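Local structure of polyketide synthase PksR (Bacillus subtilis, 4U3V) at residues Leu185-Leu190 and Lys244-Leu249; Pro205-Ser210 and Leu276-Tyr281; Leu149-His154 and Ile174-Arg179; Ser75-Lys80 and Ile233-Phe238. The protein takes part in intermediate steps of the biosynthesis of the antibiotic bacillaene, and this piece of it is a double-hotdog enoyl-isomerase domain related to polyketide synthase dehydratases. All blocks are in the same frame, centred on the assembly; numbering follows the deposited sequence.

Contact 1: residues Leu185-Leu190 and Lys244-Leu249; sequences LAKIRL and KGDCWL
Ala-186 O is gripped twice by the neighbouring strand: Leu-249 N donates to it at 2.7 Å, in the carbonyl plane, and the CA of Trp-248 adds a C-H...O contact at 3.1 Å. Ala-186 N answers Leu-249 O, and Ile-188 and Cys-247 trade a second pair of backbone bonds. The pairing reaches Gly-245, whose O accepts from Leu-190 N at 3.0 Å while its own N-H makes a weak return bond. On one face of this antiparallel pair Lys-187 runs straight out, with CG anti to the backbone N (chi1 -164°), and lays its methylenes over the indole of Trp-248. Lys-187 CB stands 3.6 Å from the centroid of the six-membered ring of Trp-248, 12° off its normal. Farther along, Arg-189 NH1 and Asp-246 OD1 form a salt bridge, modelled so close that its exact geometry is doubtful. Ile-188, Cys-247 and Leu-249 occupy the other face, with Ile-188 CG1 pressed 3.6 Å from Cys-247 SG. Here Ile-188 and Leu-249 also touch Ser-210 of helix 205-219. Antiparallel strands whose apolar face wraps a long helix are the hallmark of the hotdog fold, here its C-terminal copy.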
# COMPACT_ATOMS: atom_id res chain seq x y z
N LEU A 185 2.95 -16.09 0.28
CA LEU A 185 3.83 -15.61 1.35
C LEU A 185 5.06 -15.03 0.67
O LEU A 185 5.65 -15.65 -0.21
CB LEU A 185 4.23 -16.77 2.31
CG LEU A 185 5.37 -16.46 3.28
CD1 LEU A 185 4.81 -15.67 4.43
CD2 LEU A 185 5.99 -17.79 3.75
N ALA A 186 5.33 -13.75 0.91
CA ALA A 186 6.39 -13.04 0.21
C ALA A 186 7.43 -12.59 1.25
O ALA A 186 7.07 -12.09 2.32
CB ALA A 186 5.84 -11.81 -0.52
N LYS A 187 8.70 -12.80 0.94
CA LYS A 187 9.74 -12.09 1.69
C LYS A 187 10.14 -10.85 0.91
O LYS A 187 10.37 -10.92 -0.30
CB LYS A 187 10.96 -12.99 1.91
CG LYS A 187 11.87 -12.44 3.00
CD LYS A 187 13.11 -13.30 3.17
CE LYS A 187 13.89 -12.89 4.42
NZ LYS A 187 15.10 -13.74 4.48
N ILE A 188 10.20 -9.71 1.59
CA ILE A 188 10.60 -8.48 0.95
C ILE A 188 11.80 -7.82 1.60
O ILE A 188 12.13 -8.11 2.74
CB ILE A 188 9.41 -7.48 0.83
CG1 ILE A 188 9.07 -6.85 2.19
CG2 ILE A 188 8.20 -8.21 0.24
CD1 ILE A 188 7.82 -5.95 2.13
N ARG A 189 12.44 -6.93 0.85
CA ARG A 189 13.47 -6.08 1.41
C ARG A 189 13.07 -4.61 1.23
O ARG A 189 12.92 -4.15 0.09
CB ARG A 189 14.81 -6.40 0.74
CG ARG A 189 15.91 -5.38 0.97
CD ARG A 189 17.13 -6.03 1.61
NE ARG A 189 17.76 -5.10 2.54
CZ ARG A 189 17.97 -5.34 3.83
NH1 ARG A 189 17.67 -6.52 4.35
NH2 ARG A 189 18.52 -4.41 4.60
N LEU A 190 12.84 -3.92 2.34
CA LEU A 190 12.60 -2.48 2.35
C LEU A 190 13.91 -1.72 2.58
O LEU A 190 14.67 -2.07 3.49
CB LEU A 190 11.60 -2.13 3.44
CG LEU A 190 10.22 -2.75 3.23
CD1 LEU A 190 9.33 -2.39 4.41
CD2 LEU A 190 9.64 -2.29 1.89
N LYS A 244 11.56 -1.69 8.92
CA LYS A 244 12.61 -1.54 7.93
C LYS A 244 13.30 -2.87 7.74
O LYS A 244 13.18 -3.75 8.59
CB LYS A 244 13.63 -0.47 8.36
CG LYS A 244 14.66 -0.12 7.30
CD LYS A 244 15.95 0.42 7.90
CE LYS A 244 16.57 -0.57 8.89
NZ LYS A 244 17.54 -1.52 8.26
N GLY A 245 13.98 -3.04 6.61
CA GLY A 245 14.82 -4.22 6.39
C GLY A 245 13.99 -5.37 5.87
O GLY A 245 13.04 -5.15 5.09
N ASP A 246 14.33 -6.58 6.27
CA ASP A 246 13.64 -7.76 5.78
C ASP A 246 12.35 -7.98 6.55
O ASP A 246 12.31 -7.84 7.78
CB ASP A 246 14.52 -9.00 5.90
CG ASP A 246 15.66 -9.00 4.90
OD1 ASP A 246 15.75 -8.06 4.08
OD2 ASP A 246 16.46 -9.96 4.94
N CYS A 247 11.30 -8.35 5.84
CA CYS A 247 10.10 -8.80 6.49
C CYS A 247 9.27 -9.62 5.50
O CYS A 247 9.68 -9.83 4.35
CB CYS A 247 9.29 -7.62 7.02
SG CYS A 247 8.79 -6.43 5.75
N TRP A 248 8.22 -10.21 6.04
CA TRP A 248 7.38 -11.14 5.28
C TRP A 248 5.98 -10.59 5.16
O TRP A 248 5.51 -9.85 6.01
CB TRP A 248 7.32 -12.47 6.00
CG TRP A 248 8.64 -13.18 6.08
CD1 TRP A 248 9.66 -12.97 7.02
CD2 TRP A 248 9.14 -14.23 5.20
NE1 TRP A 248 10.73 -13.78 6.76
CE2 TRP A 248 10.49 -14.57 5.70
CE3 TRP A 248 8.67 -14.86 4.06
CZ2 TRP A 248 11.27 -15.56 5.11
CZ3 TRP A 248 9.44 -15.90 3.51
CH2 TRP A 248 10.71 -16.24 4.02
N LEU A 249 5.30 -10.93 4.05
CA LEU A 249 3.86 -10.58 3.91
C LEU A 249 3.14 -11.93 3.73
O LEU A 249 3.49 -12.68 2.81
CB LEU A 249 3.65 -9.74 2.63
CG LEU A 249 4.52 -8.50 2.44
CD1 LEU A 249 4.18 -7.82 1.10
CD2 LEU A 249 4.19 -7.58 3.61

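Contact 2: residues Pro205-Ser210 and Leu276-Tyr281; sequences PLMTNS and LHYSGY
Tyr-278 and Tyr-281 both reach from their strand to Thr-208 on the helix, and each meets it with the hydroxyl end of the ring. Thr-208 OG1 lies near the plane of the Tyr-278 ring, at its edge, and shares a 2.7 Å hydrogen bond with Tyr-278 OH. The torsion of the threonine (chi1 -55°) sets OG1 beside its own N and turns CG2 toward the other tyrosine, where it packs 3.6 Å from Tyr-281 OH. Tyr-281 OH donates to Thr-208 O at 2.8 Å; it comes from above the carbonyl plane, 45° out of it, while the oxygen sits near the plane of the phenol ring. One residue of the helix is thus held through both its side chain and its backbone. Next to it Met-207 and Leu-276 approach tip to tip, Met-207 CG lying 3.7 Å from Leu-276 CD2, and the same CG lies at the edge of the Tyr-278 ring, near its plane, 3.3 Å from Tyr-278 OH. Gly-280, with positive phi, forms a G1 beta bulge with Tyr-281 against strand 260-268, which lets two tyrosines three positions apart look the same way. All five touching residues are buried, near the middle of the chain. A central helix 205-219 seated against the concave side of a curved antiparallel sheet is the sausage-in-bun core of a hotdog fold.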
# COMPACT_ATOMS: atom_id res chain seq x y z
N PRO A 205 5.22 3.63 1.59
CA PRO A 205 4.39 3.18 0.46
C PRO A 205 4.98 1.96 -0.20
O PRO A 205 4.24 1.19 -0.83
CB PRO A 205 4.42 4.36 -0.52
CG PRO A 205 5.35 5.35 0.03
CD PRO A 205 5.68 5.02 1.45
N LEU A 206 6.29 1.74 -0.05
CA LEU A 206 6.84 0.51 -0.61
C LEU A 206 6.31 -0.73 0.08
O LEU A 206 6.26 -1.79 -0.55
CB LEU A 206 8.38 0.48 -0.61
CG LEU A 206 9.07 1.62 -1.39
CD1 LEU A 206 10.58 1.47 -1.29
CD2 LEU A 206 8.62 1.66 -2.84
N MET A 207 5.83 -0.60 1.32
CA MET A 207 5.29 -1.77 2.04
C MET A 207 3.94 -2.14 1.43
O MET A 207 3.71 -3.28 0.94
CB MET A 207 5.11 -1.40 3.52
CG MET A 207 4.31 -2.41 4.32
SD MET A 207 5.41 -3.79 4.64
CE MET A 207 6.20 -3.06 6.07
N THR A 208 3.09 -1.15 1.32
CA THR A 208 1.78 -1.38 0.72
C THR A 208 1.89 -1.80 -0.72
O THR A 208 1.20 -2.70 -1.20
CB THR A 208 0.96 -0.07 0.84
OG1 THR A 208 0.94 0.32 2.23
CG2 THR A 208 -0.44 -0.24 0.29
N ASN A 209 2.81 -1.20 -1.47
CA ASN A 209 2.90 -1.59 -2.83
C ASN A 209 3.44 -3.04 -2.98
O ASN A 209 3.11 -3.71 -3.94
CB ASN A 209 3.80 -0.61 -3.61
CG ASN A 209 3.69 -0.79 -5.10
OD1 ASN A 209 2.67 -0.42 -5.69
ND2 ASN A 209 4.72 -1.41 -5.73
N SER A 210 4.32 -3.47 -2.06
CA SER A 210 4.85 -4.82 -2.12
C SER A 210 3.71 -5.81 -1.97
O SER A 210 3.71 -6.87 -2.63
CB SER A 210 5.89 -5.04 -1.02
OG SER A 210 7.02 -4.24 -1.34
N LEU A 276 2.08 -5.13 11.28
CA LEU A 276 1.17 -4.27 10.55
C LEU A 276 0.14 -5.20 9.89
O LEU A 276 0.53 -6.30 9.46
CB LEU A 276 1.98 -3.54 9.46
CG LEU A 276 1.26 -2.77 8.36
CD1 LEU A 276 0.45 -1.64 8.96
CD2 LEU A 276 2.29 -2.20 7.37
N HIS A 277 -1.13 -4.83 9.97
CA HIS A 277 -2.25 -5.63 9.42
C HIS A 277 -3.00 -4.80 8.41
O HIS A 277 -3.42 -3.67 8.70
CB HIS A 277 -3.26 -6.09 10.48
CG HIS A 277 -2.65 -6.78 11.69
ND1 HIS A 277 -3.14 -6.62 12.95
CD2 HIS A 277 -1.55 -7.64 11.81
CE1 HIS A 277 -2.36 -7.29 13.82
NE2 HIS A 277 -1.42 -7.96 13.13
N TYR A 278 -3.26 -5.40 7.25
CA TYR A 278 -4.28 -4.85 6.33
C TYR A 278 -5.43 -5.84 6.22
O TYR A 278 -5.19 -7.03 6.13
CB TYR A 278 -3.72 -4.73 4.90
CG TYR A 278 -2.46 -3.91 4.76
CD1 TYR A 278 -2.50 -2.61 4.21
CD2 TYR A 278 -1.22 -4.45 5.04
CE1 TYR A 278 -1.35 -1.90 3.98
CE2 TYR A 278 -0.05 -3.75 4.78
CZ TYR A 278 -0.11 -2.46 4.28
OH TYR A 278 1.06 -1.77 4.00
N SER A 279 -6.64 -5.34 6.09
CA SER A 279 -7.78 -6.20 5.87
C SER A 279 -8.65 -5.63 4.75
O SER A 279 -8.80 -4.40 4.60
CB SER A 279 -8.53 -6.42 7.21
OG SER A 279 -9.75 -5.73 7.23
N GLY A 280 -9.16 -6.49 3.87
CA GLY A 280 -9.93 -6.01 2.73
C GLY A 280 -9.14 -5.08 1.83
O GLY A 280 -9.62 -4.03 1.40
N TYR A 281 -7.91 -5.51 1.52
CA TYR A 281 -7.13 -4.91 0.45
C TYR A 281 -7.78 -5.29 -0.88
O TYR A 281 -7.82 -6.48 -1.26
CB TYR A 281 -5.72 -5.48 0.58
CG TYR A 281 -4.62 -4.75 -0.15
CD1 TYR A 281 -3.56 -4.16 0.60
CD2 TYR A 281 -4.55 -4.75 -1.53
CE1 TYR A 281 -2.51 -3.51 -0.05
CE2 TYR A 281 -3.50 -4.07 -2.18
CZ TYR A 281 -2.48 -3.50 -1.43
OH TYR A 281 -1.45 -2.82 -2.06

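Contact 3: residues Leu149-His154 and Ile174-Arg179; sequences LTKLHH and ITHLYR
Leu-152, Arg-179 and Tyr-178 carry this contact, in which the short strand 150-151 pairs antiparallel with strand 174-180 along the rim of the C-terminal hotdog. The Leu-152 methyls lie across the guanidinium of Arg-179 at about a right angle, CD1 over one face and 3.8 Å from CZ. A bend at chi3 (69°) turns the arginine head, whose NH1 is bound to Ser-217 O and salt-bridged to Glu-220, so the leucine covers a group already fixed by helix 205-219 and the residue just past it. Leu-152 CD1 also packs on Leu-177 CB, while Leu-152 N donates to Leu-177 O at 2.9 Å. Thr-150 and Arg-179 exchange two backbone bonds. On the other face the Tyr-178 ring lies alongside the aliphatic part of Lys-151, with CD1 3.6 Å from the lysine CB and both side chains pointing the same way. Lys-151 NZ makes a weak bond to Tyr-178 OH and comes close to the edge of His-176. Leu-149 closes the near end, its CB 3.7 Å from Tyr-178 CB. A single water accepts from Lys-151 NZ and from Leu-177 N at 3.0 Å, and donates to Leu-152 O at 2.9 Å.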
# COMPACT_ATOMS: atom_id res chain seq x y z
N LEU A 149 3.36 -24.42 1.26
CA LEU A 149 3.24 -23.66 0.01
C LEU A 149 4.31 -24.08 -0.99
O LEU A 149 5.25 -24.79 -0.64
CB LEU A 149 3.35 -22.13 0.31
CG LEU A 149 2.36 -21.67 1.37
CD1 LEU A 149 2.61 -20.21 1.72
CD2 LEU A 149 0.93 -21.84 0.86
N THR A 150 4.12 -23.71 -2.26
CA THR A 150 5.08 -24.01 -3.31
C THR A 150 5.96 -22.80 -3.55
O THR A 150 5.47 -21.72 -3.91
CB THR A 150 4.37 -24.39 -4.63
OG1 THR A 150 3.53 -25.53 -4.42
CG2 THR A 150 5.37 -24.70 -5.73
N LYS A 151 7.27 -22.97 -3.38
CA LYS A 151 8.24 -21.93 -3.74
C LYS A 151 8.23 -21.62 -5.23
O LYS A 151 8.21 -22.53 -6.08
CB LYS A 151 9.66 -22.31 -3.30
CG LYS A 151 10.68 -21.23 -3.57
CD LYS A 151 12.07 -21.66 -3.10
CE LYS A 151 13.03 -20.49 -3.08
NZ LYS A 151 12.50 -19.42 -2.20
N LEU A 152 8.21 -20.34 -5.56
CA LEU A 152 8.21 -19.89 -6.95
C LEU A 152 9.63 -19.44 -7.33
O LEU A 152 10.41 -19.06 -6.47
CB LEU A 152 7.25 -18.71 -7.14
CG LEU A 152 5.83 -19.02 -6.66
CD1 LEU A 152 4.94 -17.81 -6.96
CD2 LEU A 152 5.29 -20.25 -7.37
N HIS A 153 9.95 -19.56 -8.60
CA HIS A 153 11.26 -19.21 -9.13
C HIS A 153 11.06 -18.19 -10.22
O HIS A 153 9.93 -17.91 -10.62
CB HIS A 153 11.92 -20.46 -9.71
CG HIS A 153 12.07 -21.58 -8.71
ND1 HIS A 153 13.02 -21.57 -7.75
CD2 HIS A 153 11.26 -22.68 -8.44
CE1 HIS A 153 12.84 -22.62 -6.93
NE2 HIS A 153 11.76 -23.30 -7.36
N HIS A 154 12.16 -17.61 -10.70
CA HIS A 154 12.07 -16.51 -11.65
C HIS A 154 11.17 -15.42 -11.12
O HIS A 154 10.17 -15.06 -11.77
CB HIS A 154 11.57 -17.02 -13.00
CG HIS A 154 12.31 -18.24 -13.49
ND1 HIS A 154 13.65 -18.27 -13.62
CD2 HIS A 154 11.86 -19.52 -13.80
CE1 HIS A 154 14.04 -19.50 -14.01
NE2 HIS A 154 12.94 -20.27 -14.12
N ILE A 174 10.63 -7.62 -3.82
CA ILE A 174 10.29 -8.99 -3.41
C ILE A 174 11.51 -9.89 -3.65
O ILE A 174 12.08 -9.87 -4.74
CB ILE A 174 9.14 -9.52 -4.25
CG1 ILE A 174 7.87 -8.76 -3.86
CG2 ILE A 174 8.96 -11.04 -4.04
CD1 ILE A 174 6.72 -8.97 -4.81
N THR A 175 11.89 -10.67 -2.65
CA THR A 175 13.01 -11.62 -2.82
C THR A 175 12.60 -13.08 -2.89
O THR A 175 13.31 -13.91 -3.49
CB THR A 175 14.07 -11.45 -1.71
OG1 THR A 175 13.48 -11.74 -0.43
CG2 THR A 175 14.57 -10.01 -1.70
N HIS A 176 11.51 -13.44 -2.21
CA HIS A 176 11.02 -14.82 -2.26
C HIS A 176 9.51 -14.84 -2.29
O HIS A 176 8.89 -14.01 -1.64
CB HIS A 176 11.48 -15.58 -1.02
CG HIS A 176 12.98 -15.57 -0.81
ND1 HIS A 176 13.63 -14.51 -0.31
CD2 HIS A 176 13.93 -16.58 -0.98
CE1 HIS A 176 14.94 -14.80 -0.19
NE2 HIS A 176 15.13 -16.07 -0.60
N LEU A 177 8.94 -15.84 -2.96
CA LEU A 177 7.48 -16.07 -2.97
C LEU A 177 7.18 -17.56 -2.76
O LEU A 177 7.77 -18.40 -3.44
CB LEU A 177 6.92 -15.70 -4.33
CG LEU A 177 6.99 -14.19 -4.61
CD1 LEU A 177 6.61 -13.96 -6.05
CD2 LEU A 177 6.00 -13.48 -3.69
N TYR A 178 6.17 -17.84 -1.96
CA TYR A 178 5.64 -19.20 -1.82
C TYR A 178 4.12 -19.11 -1.90
O TYR A 178 3.53 -18.33 -1.17
CB TYR A 178 6.02 -19.76 -0.46
CG TYR A 178 7.50 -19.65 -0.17
CD1 TYR A 178 8.34 -20.76 -0.32
CD2 TYR A 178 8.04 -18.46 0.32
CE1 TYR A 178 9.70 -20.66 -0.02
CE2 TYR A 178 9.38 -18.37 0.66
CZ TYR A 178 10.21 -19.46 0.46
OH TYR A 178 11.57 -19.34 0.78
N ARG A 179 3.50 -19.97 -2.70
CA ARG A 179 2.12 -19.74 -3.14
C ARG A 179 1.28 -20.98 -3.04
O ARG A 179 1.81 -22.09 -3.21
CB ARG A 179 2.15 -19.31 -4.60
CG ARG A 179 0.80 -18.88 -5.16
CD ARG A 179 0.99 -18.28 -6.56
NE ARG A 179 1.38 -19.31 -7.55
CZ ARG A 179 1.79 -19.05 -8.79
NH1 ARG A 179 1.80 -17.80 -9.26
NH2 ARG A 179 2.13 -20.05 -9.60
O HOH W 1 1.20 -24.98 -3.25
O HOH W 2 11.08 -17.50 -4.16

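Contact 4: residues Ser75-Lys80 and Ile233-Phe238; sequences SGRISK and INDIQF
The ring of Phe-238 lies over the backbone of Gly-76: the glycine O sits 3.4 Å above one face, offset toward the rim, and its CA makes a CH-pi contact at 4.1 Å from the centroid. Ile-78 N is at the ring's edge, near its plane. Gly-76 has no side chain, which leaves this side of the strand to the ring. A chi1 of 55° places Phe-238 CG between its own backbone N and carbonyl carbon and swings the ring back over the neighbouring strand. There the Ile-78 side chain crosses that of Phe-238 at about a right angle, its CG1 3.6 Å from Phe-238 CE2, and Phe-66 and Phe-67 meet the ring from outside the pair. On the opposite face of the strands the side chains of Arg-77 and Gln-237 run side by side and their guanidinium and amide planes stack, 26° apart, with Gln-237 NE2 over one guanidinium face and 3.7 Å from Arg-77 CZ. Each has its polar partner farther off, Arg-77 NH2 on Ser-134 O and Gln-237 OE1 on His-277 ND1, which should hold both heads in place. Backbone bonds join Gly-76 with Phe-238 and Ile-78 with Ile-236, two in each pair, and Lys-80 N donates to Asn-234 O at 2.9 Å. Asn-234 and Asp-235 form a classic beta bulge facing Ser-279 on the far side. Strand 75-83 belongs to the N-terminal hotdog and strand 230-239 to the C-terminal one, so this antiparallel seam is where the two halves of the double hotdog join edge to edge.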
# COMPACT_ATOMS: atom_id res chain seq x y z
N SER A 75 -0.07 3.78 18.10
CA SER A 75 -0.73 2.88 17.17
C SER A 75 -2.09 3.46 16.83
O SER A 75 -2.61 4.30 17.56
CB SER A 75 -0.86 1.49 17.81
OG SER A 75 -1.92 1.47 18.75
N GLY A 76 -2.65 3.02 15.70
CA GLY A 76 -3.92 3.53 15.23
C GLY A 76 -4.52 2.64 14.16
O GLY A 76 -3.97 1.56 13.85
N ARG A 77 -5.62 3.13 13.58
CA ARG A 77 -6.33 2.46 12.49
C ARG A 77 -6.63 3.46 11.39
O ARG A 77 -7.07 4.58 11.65
CB ARG A 77 -7.67 1.89 12.96
CG ARG A 77 -7.59 1.05 14.22
CD ARG A 77 -7.21 -0.39 13.91
NE ARG A 77 -6.99 -1.15 15.14
CZ ARG A 77 -7.96 -1.56 15.95
NH1 ARG A 77 -9.23 -1.32 15.63
NH2 ARG A 77 -7.67 -2.21 17.07
N ILE A 78 -6.52 3.00 10.14
CA ILE A 78 -7.22 3.63 9.03
C ILE A 78 -8.40 2.74 8.64
O ILE A 78 -8.25 1.53 8.65
CB ILE A 78 -6.30 3.73 7.78
CG1 ILE A 78 -4.94 4.34 8.13
CG2 ILE A 78 -7.02 4.42 6.63
CD1 ILE A 78 -5.03 5.72 8.75
N SER A 79 -9.54 3.32 8.28
CA SER A 79 -10.69 2.53 7.82
C SER A 79 -11.25 3.08 6.53
O SER A 79 -11.24 4.30 6.32
CB SER A 79 -11.81 2.53 8.89
OG SER A 79 -11.28 2.28 10.17
N LYS A 80 -11.81 2.20 5.70
CA LYS A 80 -12.61 2.57 4.55
C LYS A 80 -11.86 3.49 3.59
O LYS A 80 -12.40 4.48 3.07
CB LYS A 80 -13.97 3.17 4.95
CG LYS A 80 -14.66 2.35 6.01
CD LYS A 80 -16.14 2.67 6.10
CE LYS A 80 -16.83 1.70 7.05
NZ LYS A 80 -18.19 2.18 7.43
N ILE A 233 -8.50 0.00 0.60
CA ILE A 233 -8.17 -0.90 1.72
C ILE A 233 -9.22 -0.69 2.84
O ILE A 233 -9.36 0.40 3.37
CB ILE A 233 -6.75 -0.63 2.27
CG1 ILE A 233 -5.73 -0.61 1.12
CG2 ILE A 233 -6.41 -1.62 3.40
CD1 ILE A 233 -4.30 -0.27 1.55
N ASN A 234 -9.93 -1.74 3.22
CA ASN A 234 -10.99 -1.62 4.25
C ASN A 234 -10.51 -1.26 5.66
O ASN A 234 -11.19 -0.51 6.40
CB ASN A 234 -11.85 -2.90 4.30
CG ASN A 234 -12.72 -3.07 3.06
OD1 ASN A 234 -12.97 -2.13 2.32
ND2 ASN A 234 -13.22 -4.29 2.87
N ASP A 235 -9.33 -1.75 6.03
CA ASP A 235 -8.76 -1.50 7.35
C ASP A 235 -7.24 -1.63 7.34
O ASP A 235 -6.68 -2.61 6.82
CB ASP A 235 -9.38 -2.42 8.41
CG ASP A 235 -9.13 -1.94 9.84
OD1 ASP A 235 -9.65 -0.86 10.22
OD2 ASP A 235 -8.42 -2.64 10.59
N ILE A 236 -6.56 -0.71 8.03
CA ILE A 236 -5.16 -0.90 8.30
C ILE A 236 -4.96 -0.72 9.79
O ILE A 236 -5.49 0.23 10.35
CB ILE A 236 -4.30 0.18 7.58
CG1 ILE A 236 -4.76 0.31 6.12
CG2 ILE A 236 -2.81 -0.13 7.77
CD1 ILE A 236 -3.95 1.33 5.31
N GLN A 237 -4.23 -1.64 10.42
CA GLN A 237 -3.84 -1.46 11.83
C GLN A 237 -2.35 -1.33 11.91
O GLN A 237 -1.64 -2.21 11.47
CB GLN A 237 -4.26 -2.68 12.68
CG GLN A 237 -5.71 -3.12 12.49
CD GLN A 237 -6.06 -4.29 13.40
OE1 GLN A 237 -5.19 -5.07 13.79
NE2 GLN A 237 -7.34 -4.45 13.68
N PHE A 238 -1.87 -0.25 12.52
CA PHE A 238 -0.47 0.07 12.43
C PHE A 238 0.07 0.66 13.74
O PHE A 238 -0.72 1.10 14.58
CB PHE A 238 -0.26 1.10 11.28
CG PHE A 238 -1.10 2.33 11.43
CD1 PHE A 238 -0.59 3.40 12.17
CD2 PHE A 238 -2.41 2.40 10.95
CE1 PHE A 238 -1.38 4.50 12.40
CE2 PHE A 238 -3.18 3.53 11.12
CZ PHE A 238 -2.68 4.57 11.92

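Overall arrangement
Contacts 1, 2 and 3 lie in the C-terminal hotdog, and contact 4 links it to the N-terminal one. Strand 183-190 of contact 1 is the sheet neighbour of strand 174-180 of contact 3, bonded from Leu-185 N to Tyr-178 O at 2.7 Å. Contact 1 meets the helix of contact 2 through Leu-190 CD1 and Met-207 CE, 3.6 Å apart; the centres of the two contacts are about 12 Å apart. On the other side, strand 274-283 of contact 2 adjoins strand 230-239 of contact 4, with Ser-279 N 2.8 Å from Asp-235 O. Contacts 3 and 4 do not touch: their centres are about 28 Å apart, with contact 3 at the outer rim and contact 4 at the inter-hotdog seam.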